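Local coordinates for protein BPH (Thiobacillus denitrificans, PDB 5OVS) that assembles into a tetradecameric double ring as a bacterial proteasome homologue and probably degrades proteins by cleaving peptide bonds, at residues V46-S51 against S107-L112; T1-V6 against I14-L19. All blocks are in the same frame, centred on the assembly; numbering follows the deposited sequence.

Contact 1: residues V46-S51 against S107-L112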
loop_
_atom_site.group_PDB
_atom_site.type_symbol
_atom_site.label_atom_id
_atom_site.label_comp_id
_atom_site.label_asym_id
_atom_site.label_seq_id
_atom_site.Cartn_x
_atom_site.Cartn_y
_atom_site.Cartn_z
ATOM N N VAL K 46 -17.268 39.349 -9.339
ATOM C CA VAL K 46 -16.437 38.235 -8.940
ATOM C C VAL K 46 -16.716 37.051 -9.866
ATOM O O VAL K 46 -17.855 36.612 -9.995
ATOM C CB VAL K 46 -16.681 37.855 -7.466
ATOM C CG1 VAL K 46 -15.707 36.770 -7.014
ATOM C CG2 VAL K 46 -16.547 39.085 -6.584
ATOM N N ALA K 47 -15.660 36.570 -10.515
ATOM C CA ALA K 47 -15.732 35.456 -11.448
ATOM C C ALA K 47 -15.115 34.250 -10.767
ATOM O O ALA K 47 -14.001 34.333 -10.261
ATOM C CB ALA K 47 -14.986 35.788 -12.728
ATOM N N ILE K 48 -15.847 33.139 -10.752
ATOM C CA ILE K 48 -15.555 32.039 -9.839
ATOM C C ILE K 48 -15.283 30.741 -10.592
ATOM O O ILE K 48 -16.043 30.383 -11.465
ATOM C CB ILE K 48 -16.721 31.839 -8.862
ATOM C CG1 ILE K 48 -17.018 33.160 -8.127
ATOM C CG2 ILE K 48 -16.389 30.736 -7.874
ATOM C CD1 ILE K 48 -18.366 33.230 -7.425
ATOM N N THR K 49 -14.181 30.063 -10.264
ATOM C CA THR K 49 -13.833 28.761 -10.861
ATOM C C THR K 49 -13.954 27.675 -9.791
ATOM O O THR K 49 -14.014 27.981 -8.601
ATOM C CB THR K 49 -12.396 28.750 -11.407
ATOM O OG1 THR K 49 -11.460 28.696 -10.324
ATOM C CG2 THR K 49 -12.119 29.987 -12.224
ATOM N N GLY K 50 -13.977 26.413 -10.208
ATOM C CA GLY K 50 -14.169 25.290 -9.280
ATOM C C GLY K 50 -15.582 24.762 -9.390
ATOM O O GLY K 50 -16.231 24.967 -10.402
ATOM N N SER K 51 -16.065 24.096 -8.346
ATOM C CA SER K 51 -17.453 23.602 -8.306
ATOM C C SER K 51 -18.452 24.728 -8.526
ATOM O O SER K 51 -18.303 25.804 -7.965
ATOM C CB SER K 51 -17.760 22.926 -6.958
ATOM O OG SER K 51 -19.160 22.939 -6.660
ATOM N N SER K 107 -9.124 26.872 -0.418
ATOM C CA SER K 107 -10.539 27.209 -0.494
ATOM C C SER K 107 -11.195 26.542 -1.717
ATOM O O SER K 107 -12.399 26.676 -1.926
ATOM C CB SER K 107 -10.731 28.727 -0.500
ATOM O OG SER K 107 -10.148 29.312 0.659
ATOM N N ARG K 108 -10.396 25.829 -2.511
ATOM C CA ARG K 108 -10.856 25.051 -3.664
ATOM C C ARG K 108 -11.402 25.863 -4.836
ATOM O O ARG K 108 -11.931 25.286 -5.790
ATOM C CB ARG K 108 -11.903 24.011 -3.253
ATOM C CG ARG K 108 -11.484 23.123 -2.100
ATOM C CD ARG K 108 -10.279 22.273 -2.436
ATOM N NE ARG K 108 -10.215 21.150 -1.506
ATOM C CZ ARG K 108 -10.545 19.885 -1.789
ATOM N NH1 ARG K 108 -10.938 19.526 -3.013
ATOM N NH2 ARG K 108 -10.455 18.956 -0.840
ATOM N N MET K 109 -11.265 27.183 -4.794
ATOM C CA MET K 109 -11.673 28.001 -5.910
ATOM C C MET K 109 -10.629 29.066 -6.163
ATOM O O MET K 109 -9.921 29.496 -5.261
ATOM C CB MET K 109 -13.035 28.628 -5.642
ATOM C CG MET K 109 -13.150 29.227 -4.268
ATOM S SD MET K 109 -14.536 30.347 -4.105
ATOM C CE MET K 109 -14.277 30.881 -2.421
ATOM N N ASP K 110 -10.512 29.456 -7.418
ATOM C CA ASP K 110 -9.705 30.588 -7.797
ATOM C C ASP K 110 -10.697 31.645 -8.267
ATOM O O ASP K 110 -11.692 31.310 -8.906
ATOM C CB ASP K 110 -8.756 30.192 -8.917
ATOM C CG ASP K 110 -7.809 29.069 -8.515
ATOM O OD1 ASP K 110 -7.172 29.163 -7.449
ATOM O OD2 ASP K 110 -7.676 28.093 -9.275
ATOM N N VAL K 111 -10.477 32.910 -7.934
ATOM C CA VAL K 111 -11.375 33.953 -8.444
ATOM C C VAL K 111 -10.650 35.160 -9.000
ATOM O O VAL K 111 -9.512 35.437 -8.633
ATOM C CB VAL K 111 -12.399 34.430 -7.389
ATOM C CG1 VAL K 111 -13.093 33.240 -6.764
ATOM C CG2 VAL K 111 -11.725 35.315 -6.349
ATOM N N LEU K 112 -11.323 35.845 -9.918
ATOM C CA LEU K 112 -10.888 37.151 -10.379
ATOM C C LEU K 112 -11.925 38.182 -9.885
ATOM O O LEU K 112 -13.119 37.898 -9.849
ATOM C CB LEU K 112 -10.754 37.154 -11.891
ATOM C CG LEU K 112 -9.792 36.081 -12.434
ATOM C CD1 LEU K 112 -9.868 36.029 -13.945
ATOM C CD2 LEU K 112 -8.369 36.360 -11.989
#
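T49 reaches D110 O with both of its donors. Its backbone N lies nearly on the C=O axis of D110, 3.1 Å from the O, while its OG1 comes in the carbonyl plane, on a lone pair, to 3.0 Å from the same O. OG1 gets there because it stands between its own backbone N and carbonyl carbon (chi1 74°); D110 CB touches this hydroxyl. Further along, A47 and L112 form an antiparallel hydrogen-bonded pair, with A47 N giving an almost straight bond (174°) to L112 O at 2.9 Å. On the face bearing I48 and V111, the two side chains run side by side, CG1 of I48 against CG1 of V111, and I48 CG2 rests on the sulfur of M109, SD, at 4.2 Å. Strands 44-48 and 111-115 lie within one of the two antiparallel sheets of the proteasome-type sandwich, and W81 and L58, from the helices over this sheet, close on V111 and on I48 and M109 respectively. Past the strand, G50 has phi 104°, where a CB would press on the preceding carbonyl O and on R108 O. In relatives this turn borders the active-site threonine, and T49 does touch T1 here. D110 OD1 accepts from A124 N, whereas S51 OG caps T53 N just before helix 54-64.

Contact 2: residues T1-V6 against I14-L19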
loop_
_atom_site.group_PDB
_atom_site.type_symbol
_atom_site.label_atom_id
_atom_site.label_comp_id
_atom_site.label_asym_id
_atom_site.label_seq_id
_atom_site.Cartn_x
_atom_site.Cartn_y
_atom_site.Cartn_z
ATOM N N THR K 1 -13.517 25.356 -16.708
ATOM C CA THR K 1 -13.948 26.772 -16.555
ATOM C C THR K 1 -12.823 27.692 -17.027
ATOM O O THR K 1 -11.659 27.364 -16.879
ATOM C CB THR K 1 -14.323 27.081 -15.091
ATOM O OG1 THR K 1 -15.563 26.444 -14.770
ATOM C CG2 THR K 1 -14.492 28.541 -14.869
ATOM N N THR K 2 -13.182 28.826 -17.624
ATOM C CA THR K 2 -12.236 29.900 -17.872
ATOM C C THR K 2 -12.845 31.225 -17.450
ATOM O O THR K 2 -13.958 31.560 -17.854
ATOM C CB THR K 2 -11.858 30.005 -19.344
ATOM O OG1 THR K 2 -11.308 28.756 -19.778
ATOM C CG2 THR K 2 -10.820 31.106 -19.550
ATOM N N VAL K 3 -12.096 31.964 -16.637
ATOM C CA VAL K 3 -12.445 33.330 -16.266
ATOM C C VAL K 3 -11.268 34.231 -16.640
ATOM O O VAL K 3 -10.113 33.835 -16.485
ATOM C CB VAL K 3 -12.759 33.475 -14.764
ATOM C CG1 VAL K 3 -14.084 32.811 -14.420
ATOM C CG2 VAL K 3 -11.641 32.908 -13.898
ATOM N N THR K 4 -11.555 35.417 -17.154
ATOM C CA THR K 4 -10.511 36.337 -17.544
ATOM C C THR K 4 -10.768 37.738 -16.987
ATOM O O THR K 4 -11.910 38.136 -16.677
ATOM C CB THR K 4 -10.366 36.423 -19.071
ATOM O OG1 THR K 4 -11.603 36.860 -19.638
ATOM C CG2 THR K 4 -9.984 35.047 -19.673
ATOM N N ILE K 5 -9.683 38.486 -16.859
ATOM C CA ILE K 5 -9.776 39.824 -16.354
ATOM C C ILE K 5 -8.721 40.679 -17.049
ATOM O O ILE K 5 -7.595 40.241 -17.258
ATOM C CB ILE K 5 -9.636 39.830 -14.824
ATOM C CG1 ILE K 5 -10.212 41.128 -14.260
ATOM C CG2 ILE K 5 -8.195 39.574 -14.412
ATOM C CD1 ILE K 5 -10.511 41.056 -12.790
ATOM N N VAL K 6 -9.122 41.880 -17.448
ATOM C CA VAL K 6 -8.303 42.730 -18.298
ATOM C C VAL K 6 -8.475 44.204 -17.926
ATOM O O VAL K 6 -9.576 44.684 -17.609
ATOM C CB VAL K 6 -8.642 42.541 -19.780
ATOM C CG1 VAL K 6 -7.749 43.421 -20.642
ATOM C CG2 VAL K 6 -8.509 41.075 -20.182
ATOM N N ILE K 14 -14.020 41.942 -17.513
ATOM C CA ILE K 14 -13.989 40.640 -16.872
ATOM C C ILE K 14 -14.918 39.719 -17.652
ATOM O O ILE K 14 -16.000 40.141 -18.085
ATOM C CB ILE K 14 -14.358 40.737 -15.370
ATOM C CG1 ILE K 14 -14.150 39.393 -14.673
ATOM C CG2 ILE K 14 -15.783 41.251 -15.163
ATOM C CD1 ILE K 14 -14.246 39.463 -13.166
ATOM N N ALA K 15 -14.476 38.480 -17.889
ATOM C CA ALA K 15 -15.283 37.536 -18.669
ATOM C C ALA K 15 -15.249 36.120 -18.113
ATOM O O ALA K 15 -14.450 35.800 -17.241
ATOM C CB ALA K 15 -14.849 37.548 -20.123
ATOM N N ALA K 16 -16.146 35.283 -18.614
ATOM C CA ALA K 16 -16.210 33.891 -18.197
ATOM C C ALA K 16 -16.945 33.096 -19.246
ATOM O O ALA K 16 -17.805 33.628 -19.945
ATOM C CB ALA K 16 -16.909 33.747 -16.851
ATOM N N ASP K 17 -16.599 31.821 -19.358
ATOM C CA ASP K 17 -17.391 30.914 -20.167
ATOM C C ASP K 17 -18.662 30.579 -19.364
ATOM O O ASP K 17 -18.852 31.075 -18.262
ATOM C CB ASP K 17 -16.577 29.664 -20.550
ATOM C CG ASP K 17 -16.695 28.564 -19.542
ATOM O OD1 ASP K 17 -16.091 28.655 -18.448
ATOM O OD2 ASP K 17 -17.413 27.598 -19.853
ATOM N N THR K 18 -19.541 29.760 -19.917
ATOM C CA THR K 18 -20.814 29.475 -19.260
ATOM C C THR K 18 -21.146 27.992 -19.109
ATOM O O THR K 18 -22.263 27.661 -18.706
ATOM C CB THR K 18 -21.931 30.132 -20.058
ATOM O OG1 THR K 18 -21.734 29.843 -21.441
ATOM C CG2 THR K 18 -21.905 31.631 -19.845
ATOM N N LEU K 19 -20.180 27.114 -19.411
ATOM C CA LEU K 19 -20.387 25.668 -19.373
ATOM C C LEU K 19 -20.161 25.079 -17.978
ATOM O O LEU K 19 -19.154 25.350 -17.342
ATOM C CB LEU K 19 -19.439 24.982 -20.379
ATOM C CG LEU K 19 -19.456 23.470 -20.495
ATOM C CD1 LEU K 19 -20.812 23.052 -21.018
ATOM C CD2 LEU K 19 -18.352 22.942 -21.409
#
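The D17 carboxylate takes a backbone N-H on each of its two faces. Over one face, T2 N meets OD1 at 3.0 Å, standing 39° out of the carboxylate plane, with T1 CA on the same side; over the other, L19 N meets OD2 at 2.8 Å and closes an Asx turn. K37 NZ also bonds OD1, by a salt bridge, and G178 N bonds OD2, so the group is held against rotation and probably stays ionised. K37 also bonds T1 OG1, consistent with the Thr-Asp-Lys site of proteasomes. An alanine in place of D17 would remove both carboxylate oxygens, and would probably undo the Asx turn to L19, loosen T2 N and leave K37 less firmly placed beside T1. D17 N returns a bond to T2 O, almost in line with the C=O. Further along the antiparallel hairpin, T4 and A15 exchange two bonds, each donor above the carbonyl plane it meets, and T4 OG1 lies 3.4 Å from A15 CB while bonding A163 O. On the opposite face, V3 CG1 packs on A16 CB at 3.8 Å, and the I5 and I14 side chains, leaving on that side too, cross obliquely and touch through their CD1 methyls at 4.1 Å. T2, T4 and V6 lie under helices 141-151 and 159-173, I5 and I14 rest on A114 of strand 111-115, and strands 134-137 and 182-187 flank the hairpin.

How the contacts relate
From T1 the chain runs out along strand 3-8, turns and comes back, so contact 2 closes a tight hairpin with seven residues between its segments. Strand 44-48 follows later; the chain then makes helices 54-64 and 74-91 before returning at 107-112, and contact 1 closes that 55-residue excursion. The two loops follow one another, neither nesting nor crossing. Contact 2 belongs to one sheet and contact 1 to the other, and the sheets meet where V3 packs on A47, T49 and L112: L112 CD1 lies 3.4 Å from V3 O. The contact centres are about 11 Å apart, and the packing of T49 on T1 sets the loop after strand 44-48 beside the N terminus.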